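Putative succinylglutamate desuccinylase / aspartoacylase (Shewanella amazonensis, PDB 3FMC) is a putative zinc-dependent hydrolase of the succinylglutamate desuccinylase/aspartoacylase family, probably acting on ester bonds. Local coordinates at residues Ser35-Glu46 with Ala162-Thr173. Numbering follows the deposited sequence.
Sequences SVYIQANVHGAE and AHRADIVLDLHT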
ATOM      1  N   SER C  35      36.554 -18.739   3.562  1.00 16.33           N
ATOM      2  CA  SER C  35      35.658 -17.877   4.348  1.00 15.49           C
ATOM      3  C   SER C  35      34.272 -17.877   3.707  1.00 13.79           C
ATOM      4  O   SER C  35      34.108 -17.973   2.480  1.00 16.98           O
ATOM      5  CB  SER C  35      36.179 -16.453   4.471  1.00 13.84           C
ATOM      6  OG  SER C  35      36.380 -15.865   3.203  1.00 20.75           O
ATOM      7  N   VAL C  36      33.272 -17.722   4.548  1.00 15.37           N
ATOM      8  CA  VAL C  36      31.875 -17.814   4.102  1.00 14.50           C
ATOM      9  C   VAL C  36      31.092 -16.611   4.637  1.00 16.34           C
ATOM     10  O   VAL C  36      31.231 -16.208   5.816  1.00 13.96           O
ATOM     11  CB  VAL C  36      31.210 -19.087   4.630  1.00 16.22           C
ATOM     12  CG1 VAL C  36      29.804 -19.285   4.037  1.00 15.95           C
ATOM     13  CG2 VAL C  36      32.129 -20.340   4.338  1.00 14.77           C
ATOM     14  N   TYR C  37      30.268 -16.079   3.761  1.00 13.43           N
ATOM     15  CA  TYR C  37      29.342 -14.994   4.081  1.00 12.83           C
ATOM     16  C   TYR C  37      27.919 -15.466   3.751  1.00 12.45           C
ATOM     17  O   TYR C  37      27.667 -15.906   2.639  1.00 14.60           O
ATOM     18  CB  TYR C  37      29.679 -13.744   3.312  1.00 17.94           C
ATOM     19  CG  TYR C  37      28.659 -12.636   3.485  1.00 11.82           C
ATOM     20  CD1 TYR C  37      28.762 -11.702   4.518  1.00 15.55           C
ATOM     21  CD2 TYR C  37      27.585 -12.525   2.608  1.00 14.47           C
ATOM     22  CE1 TYR C  37      27.783 -10.666   4.652  1.00 12.58           C
ATOM     23  CE2 TYR C  37      26.638 -11.508   2.736  1.00 12.91           C
ATOM     24  CZ  TYR C  37      26.752 -10.577   3.778  1.00 14.30           C
ATOM     25  OH  TYR C  37      25.826  -9.566   3.941  1.00 14.45           O
ATOM     26  N   ILE C  38      27.032 -15.403   4.746  1.00 11.96           N
ATOM     27  CA  ILE C  38      25.631 -15.880   4.620  1.00 13.70           C
ATOM     28  C   ILE C  38      24.711 -14.739   5.046  1.00 14.86           C
ATOM     29  O   ILE C  38      24.938 -14.125   6.091  1.00 14.18           O
ATOM     30  CB  ILE C  38      25.358 -17.107   5.514  1.00 12.86           C
ATOM     31  CG1 ILE C  38      26.449 -18.168   5.282  1.00 13.40           C
ATOM     32  CG2 ILE C  38      23.935 -17.656   5.293  1.00 12.45           C
ATOM     33  CD1 ILE C  38      26.272 -19.478   6.106  1.00 16.28           C
ATOM     34  N   GLN C  39      23.699 -14.458   4.230  1.00 13.06           N
ATOM     35  CA  GLN C  39      22.688 -13.445   4.579  1.00 13.64           C
ATOM     36  C   GLN C  39      21.284 -13.968   4.316  1.00 12.57           C
ATOM     37  O   GLN C  39      21.088 -14.879   3.534  1.00 12.80           O
ATOM     38  CB  GLN C  39      22.908 -12.108   3.858  1.00 12.20           C
ATOM     39  CG  GLN C  39      22.748 -12.154   2.348  1.00 11.21           C
ATOM     40  CD  GLN C  39      22.995 -10.853   1.679  1.00 12.92           C
ATOM     41  OE1 GLN C  39      23.750 -10.026   2.168  1.00 12.16           O
ATOM     42  NE2 GLN C  39      22.333 -10.645   0.549  1.00 10.87           N
ATOM     43  N   ALA C  40      20.308 -13.345   4.976  1.00 10.77           N
ATOM     44  CA  ALA C  40      18.908 -13.717   4.857  1.00 11.16           C
ATOM     45  C   ALA C  40      18.036 -12.473   4.934  1.00 14.22           C
ATOM     46  O   ALA C  40      18.400 -11.494   5.615  1.00 14.26           O
ATOM     47  CB  ALA C  40      18.480 -14.641   6.020  1.00  9.69           C
ATOM     48  N   ASN C  41      16.866 -12.594   4.322  1.00 12.25           N
ATOM     49  CA  ASN C  41      15.704 -11.671   4.538  1.00 12.34           C
ATOM     50  C   ASN C  41      15.938 -10.285   3.921  1.00 15.56           C
ATOM     51  O   ASN C  41      15.490  -9.241   4.461  1.00 14.78           O
ATOM     52  CB  ASN C  41      15.404 -11.615   6.069  1.00 13.76           C
ATOM     53  CG  ASN C  41      13.947 -11.264   6.453  1.00 11.65           C
ATOM     54  OD1 ASN C  41      13.673 -11.071   7.655  1.00 14.27           O
ATOM     55  ND2 ASN C  41      13.019 -11.228   5.494  1.00 10.22           N
ATOM     56  N   VAL C  42      16.682 -10.266   2.809  1.00 10.27           N
ATOM     57  CA  VAL C  42      16.834  -9.045   2.020  1.00 12.17           C
ATOM     58  C   VAL C  42      15.438  -8.682   1.491  1.00 14.35           C
ATOM     59  O   VAL C  42      15.059  -7.489   1.430  1.00 13.87           O
ATOM     60  CB  VAL C  42      17.929  -9.182   0.913  1.00 11.42           C
ATOM     61  CG1 VAL C  42      17.853  -8.020  -0.126  1.00 14.36           C
ATOM     62  CG2 VAL C  42      19.358  -9.147   1.542  1.00 11.87           C
ATOM     63  N   HIS C  43      14.668  -9.703   1.091  1.00 12.50           N
ATOM     64  CA  HIS C  43      13.233  -9.529   0.772  1.00 13.01           C
ATOM     65  C   HIS C  43      12.460  -9.744   2.076  1.00 12.26           C
ATOM     66  O   HIS C  43      12.505 -10.840   2.694  1.00 12.80           O
ATOM     67  CB  HIS C  43      12.743 -10.465  -0.310  1.00 12.59           C
ATOM     68  CG  HIS C  43      13.247 -10.147  -1.669  1.00 13.36           C
ATOM     69  ND1 HIS C  43      13.738 -11.113  -2.504  1.00 13.08           N
ATOM     70  CD2 HIS C  43      13.349  -8.975  -2.346  1.00 12.41           C
ATOM     71  CE1 HIS C  43      14.079 -10.568  -3.661  1.00 17.33           C
ATOM     72  NE2 HIS C  43      13.879  -9.264  -3.583  1.00 15.30           N
ATOM     73  N   GLY C  44      11.813  -8.675   2.547  1.00 12.15           N
ATOM     74  CA  GLY C  44      11.165  -8.643   3.882  1.00 12.18           C
ATOM     75  C   GLY C  44      10.230  -9.792   4.276  1.00 11.98           C
ATOM     76  O   GLY C  44      10.158 -10.183   5.434  1.00 13.17           O
ATOM     77  N   ALA C  45       9.436 -10.286   3.329  1.00 10.79           N
ATOM     78  CA  ALA C  45       8.492 -11.388   3.591  1.00 11.72           C
ATOM     79  C   ALA C  45       9.178 -12.743   3.694  1.00 11.61           C
ATOM     80  O   ALA C  45       8.564 -13.686   4.168  1.00 14.16           O
ATOM     81  CB  ALA C  45       7.443 -11.485   2.496  1.00 11.96           C
ATOM     82  N   GLU C  46      10.440 -12.815   3.282  1.00 12.82           N
ATOM     83  CA  GLU C  46      11.160 -14.102   3.141  1.00 13.07           C
ATOM     84  C   GLU C  46      11.894 -14.444   4.417  1.00 11.39           C
ATOM     85  O   GLU C  46      13.099 -14.597   4.426  1.00 15.24           O
ATOM     86  CB  GLU C  46      12.056 -14.028   1.887  1.00 12.72           C
ATOM     87  CG  GLU C  46      11.223 -13.751   0.594  1.00 14.39           C
ATOM     88  CD  GLU C  46      12.015 -13.704  -0.658  1.00 11.86           C
ATOM     89  OE1 GLU C  46      13.258 -13.985  -0.612  1.00 11.86           O
ATOM     90  OE2 GLU C  46      11.393 -13.421  -1.745  1.00 13.55           O
ATOM     91  N   ALA C 162      30.190  -9.177   1.403  1.00 16.86           N
ATOM     92  CA  ALA C 162      30.160 -10.415   0.609  1.00 14.83           C
ATOM     93  C   ALA C 162      31.463 -10.590  -0.190  1.00 14.48           C
ATOM     94  O   ALA C 162      31.980 -11.675  -0.296  1.00 17.61           O
ATOM     95  CB  ALA C 162      28.978 -10.388  -0.356  1.00 12.68           C
ATOM     96  N   HIS C 163      31.950  -9.494  -0.772  1.00 14.45           N
ATOM     97  CA  HIS C 163      33.179  -9.509  -1.569  1.00 14.36           C
ATOM     98  C   HIS C 163      34.397 -10.005  -0.788  1.00 17.06           C
ATOM     99  O   HIS C 163      35.373 -10.476  -1.384  1.00 16.65           O
ATOM    100  CB  HIS C 163      33.495  -8.120  -2.103  1.00 15.65           C
ATOM    101  CG  HIS C 163      32.711  -7.722  -3.311  1.00 16.87           C
ATOM    102  ND1 HIS C 163      32.397  -8.604  -4.326  1.00 16.88           N
ATOM    103  CD2 HIS C 163      32.331  -6.496  -3.742  1.00 14.06           C
ATOM    104  CE1 HIS C 163      31.795  -7.944  -5.301  1.00 16.99           C
ATOM    105  NE2 HIS C 163      31.730  -6.661  -4.970  1.00 15.27           N
ATOM    106  N   ARG C 164      34.370  -9.858   0.531  1.00 14.85           N
ATOM    107  CA  ARG C 164      35.481 -10.301   1.358  1.00 19.53           C
ATOM    108  C   ARG C 164      35.568 -11.810   1.535  1.00 17.99           C
ATOM    109  O   ARG C 164      36.620 -12.295   1.886  1.00 18.95           O
ATOM    110  CB  ARG C 164      35.427  -9.681   2.747  1.00 19.64           C
ATOM    111  CG  ARG C 164      35.546  -8.177   2.750  1.00 24.44           C
ATOM    112  CD  ARG C 164      35.316  -7.647   4.149  1.00 33.12           C
ATOM    113  NE  ARG C 164      35.331  -6.181   4.091  1.00 49.82           N
ATOM    114  CZ  ARG C 164      36.445  -5.437   4.069  1.00 54.75           C
ATOM    115  NH1 ARG C 164      37.654  -6.008   4.105  1.00 58.59           N
ATOM    116  NH2 ARG C 164      36.355  -4.107   4.008  1.00 52.29           N
ATOM    117  N   ALA C 165      34.488 -12.532   1.278  1.00 17.04           N
ATOM    118  CA  ALA C 165      34.417 -13.995   1.442  1.00 17.66           C
ATOM    119  C   ALA C 165      34.741 -14.797   0.152  1.00 18.12           C
ATOM    120  O   ALA C 165      34.658 -14.289  -0.972  1.00 17.24           O
ATOM    121  CB  ALA C 165      33.000 -14.379   1.943  1.00 15.95           C
ATOM    122  N   ASP C 166      35.075 -16.074   0.346  1.00 14.29           N
ATOM    123  CA  ASP C 166      35.299 -17.015  -0.741  1.00 16.40           C
ATOM    124  C   ASP C 166      33.992 -17.639  -1.194  1.00 14.91           C
ATOM    125  O   ASP C 166      33.880 -18.043  -2.334  1.00 15.60           O
ATOM    126  CB  ASP C 166      36.237 -18.133  -0.302  1.00 15.81           C
ATOM    127  CG  ASP C 166      37.594 -17.599   0.156  1.00 18.22           C
ATOM    128  OD1 ASP C 166      38.125 -16.677  -0.501  1.00 17.95           O
ATOM    129  OD2 ASP C 166      38.065 -18.055   1.223  1.00 16.87           O
ATOM    130  N   ILE C 167      33.046 -17.768  -0.267  1.00 14.35           N
ATOM    131  CA  ILE C 167      31.736 -18.383  -0.506  1.00 16.63           C
ATOM    132  C   ILE C 167      30.644 -17.447  -0.002  1.00 16.04           C
ATOM    133  O   ILE C 167      30.694 -16.988   1.142  1.00 13.66           O
ATOM    134  CB  ILE C 167      31.628 -19.730   0.240  1.00 16.73           C
ATOM    135  CG1 ILE C 167      32.745 -20.687  -0.231  1.00 13.96           C
ATOM    136  CG2 ILE C 167      30.226 -20.374   0.059  1.00 13.65           C
ATOM    137  CD1 ILE C 167      32.918 -21.873   0.704  1.00 15.49           C
ATOM    138  N   VAL C 168      29.660 -17.200  -0.859  1.00 16.38           N
ATOM    139  CA  VAL C 168      28.527 -16.338  -0.538  1.00 15.37           C
ATOM    140  C   VAL C 168      27.244 -17.123  -0.693  1.00 12.21           C
ATOM    141  O   VAL C 168      27.008 -17.688  -1.769  1.00 15.47           O
ATOM    142  CB  VAL C 168      28.497 -15.106  -1.466  1.00 17.65           C
ATOM    143  CG1 VAL C 168      27.218 -14.311  -1.290  1.00 15.88           C
ATOM    144  CG2 VAL C 168      29.778 -14.219  -1.240  1.00 14.97           C
ATOM    145  N   LEU C 169      26.457 -17.185   0.368  1.00 12.47           N
ATOM    146  CA  LEU C 169      25.152 -17.868   0.336  1.00 11.70           C
ATOM    147  C   LEU C 169      24.055 -16.851   0.677  1.00 13.48           C
ATOM    148  O   LEU C 169      24.026 -16.317   1.775  1.00 13.28           O
ATOM    149  CB  LEU C 169      25.086 -19.037   1.331  1.00 16.44           C
ATOM    150  CG  LEU C 169      26.183 -20.097   1.249  1.00 15.79           C
ATOM    151  CD1 LEU C 169      25.956 -21.137   2.394  1.00 15.13           C
ATOM    152  CD2 LEU C 169      26.238 -20.698  -0.142  1.00 15.02           C
ATOM    153  N   ASP C 170      23.177 -16.589  -0.282  1.00 12.33           N
ATOM    154  CA  ASP C 170      22.058 -15.614  -0.118  1.00 11.56           C
ATOM    155  C   ASP C 170      20.798 -16.447   0.099  1.00 10.90           C
ATOM    156  O   ASP C 170      20.392 -17.204  -0.768  1.00 13.26           O
ATOM    157  CB  ASP C 170      21.964 -14.731  -1.363  1.00 14.17           C
ATOM    158  CG  ASP C 170      21.114 -13.460  -1.143  1.00 14.82           C
ATOM    159  OD1 ASP C 170      20.712 -13.211   0.005  1.00 12.86           O
ATOM    160  OD2 ASP C 170      20.840 -12.739  -2.143  1.00 17.97           O
ATOM    161  N   LEU C 171      20.216 -16.319   1.272  1.00 12.09           N
ATOM    162  CA  LEU C 171      19.044 -17.091   1.629  1.00 12.82           C
ATOM    163  C   LEU C 171      17.749 -16.318   1.358  1.00 13.43           C
ATOM    164  O   LEU C 171      17.466 -15.256   1.986  1.00 13.36           O
ATOM    165  CB  LEU C 171      19.085 -17.532   3.081  1.00 13.15           C
ATOM    166  CG  LEU C 171      20.384 -18.204   3.553  1.00 13.52           C
ATOM    167  CD1 LEU C 171      20.202 -18.611   5.002  1.00 12.00           C
ATOM    168  CD2 LEU C 171      20.755 -19.396   2.686  1.00 13.99           C
ATOM    169  N   HIS C 172      16.951 -16.917   0.475  1.00 12.19           N
ATOM    170  CA  HIS C 172      15.666 -16.395   0.047  1.00 13.75           C
ATOM    171  C   HIS C 172      14.560 -17.442   0.238  1.00 13.91           C
ATOM    172  O   HIS C 172      14.791 -18.555   0.695  1.00 12.94           O
ATOM    173  CB  HIS C 172      15.756 -15.986  -1.435  1.00 15.97           C
ATOM    174  CG  HIS C 172      16.581 -14.744  -1.701  1.00 15.34           C
ATOM    175  ND1 HIS C 172      16.017 -13.520  -2.033  1.00 15.10           N
ATOM    176  CD2 HIS C 172      17.921 -14.546  -1.688  1.00 15.18           C
ATOM    177  CE1 HIS C 172      16.977 -12.628  -2.212  1.00 19.90           C
ATOM    178  NE2 HIS C 172      18.143 -13.221  -2.006  1.00 14.77           N
ATOM    179  N   THR C 173      13.352 -17.034  -0.106  1.00 13.05           N
ATOM    180  CA  THR C 173      12.212 -17.931  -0.260  1.00 12.70           C
ATOM    181  C   THR C 173      11.451 -17.475  -1.505  1.00 13.84           C
ATOM    182  O   THR C 173      11.620 -16.351  -1.979  1.00 14.06           O
ATOM    183  CB  THR C 173      11.221 -17.962   0.925  1.00 12.80           C
ATOM    184  OG1 THR C 173      10.314 -16.847   0.886  1.00 11.68           O
ATOM    185  CG2 THR C 173      11.912 -18.037   2.310  1.00 11.47           C
TER
HETATM  186  O   HOH W   1      38.438 -14.332   1.214  1.00 37.96           O
HETATM  187  O   HOH W   2      15.534 -15.260   3.867  1.00 15.72           O
HETATM  188  O   HOH W   3      18.295 -12.612   1.368  1.00 14.04           O
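Gln-39 and Asp-170 meet where two parallel strands, 36-40 and 167-173, run side by side at 10°. The Gln-39 NE2 donates to Asp-170 OD1 at 3.1 Å, reaching that oxygen from above the carboxylate, whose plane is turned 71° from the amide. CG of Gln-39 sits between its backbone N and carbonyl carbon (chi1 65°), and the extended chain beyond it carries the amide across to the aspartate. Gln-39 OE1 accepts from Tyr-37 OH at 2.8 Å, in the carbonyl plane, while Tyr-104 OH also bonds NE2, so the buried amide is fixed in its flip. A leucine in place of Gln-39 would probably leave the Tyr-37 hydroxyl and Asp-170 OD1 each without this amide partner. Asp-170 OD2 in turn accepts from His-172 NE2 (2.7 Å), lying in the imidazole plane. Toward the start of the strands, Ala-162 CA lies over one face of the Tyr-37 ring, offset toward its rim, and CB of Ala-165 packs on Tyr-37 CB at 3.6 Å. Ile-38 and Leu-169 lie side by side on the other sheet face, where Ile-38 and Leu-171 pack on helix 48-60. In the loop after strand 36-40, Glu-46 OE1 accepts from Thr-173 N at 3.1 Å. His-43 NE2 is hydrogen-bonded to Asn-99; the grouping of His-43, Glu-46 and His-172 is consistent with an unoccupied zinc site at the C-terminal end of the parallel strands, as in M14-type zinc hydrolases.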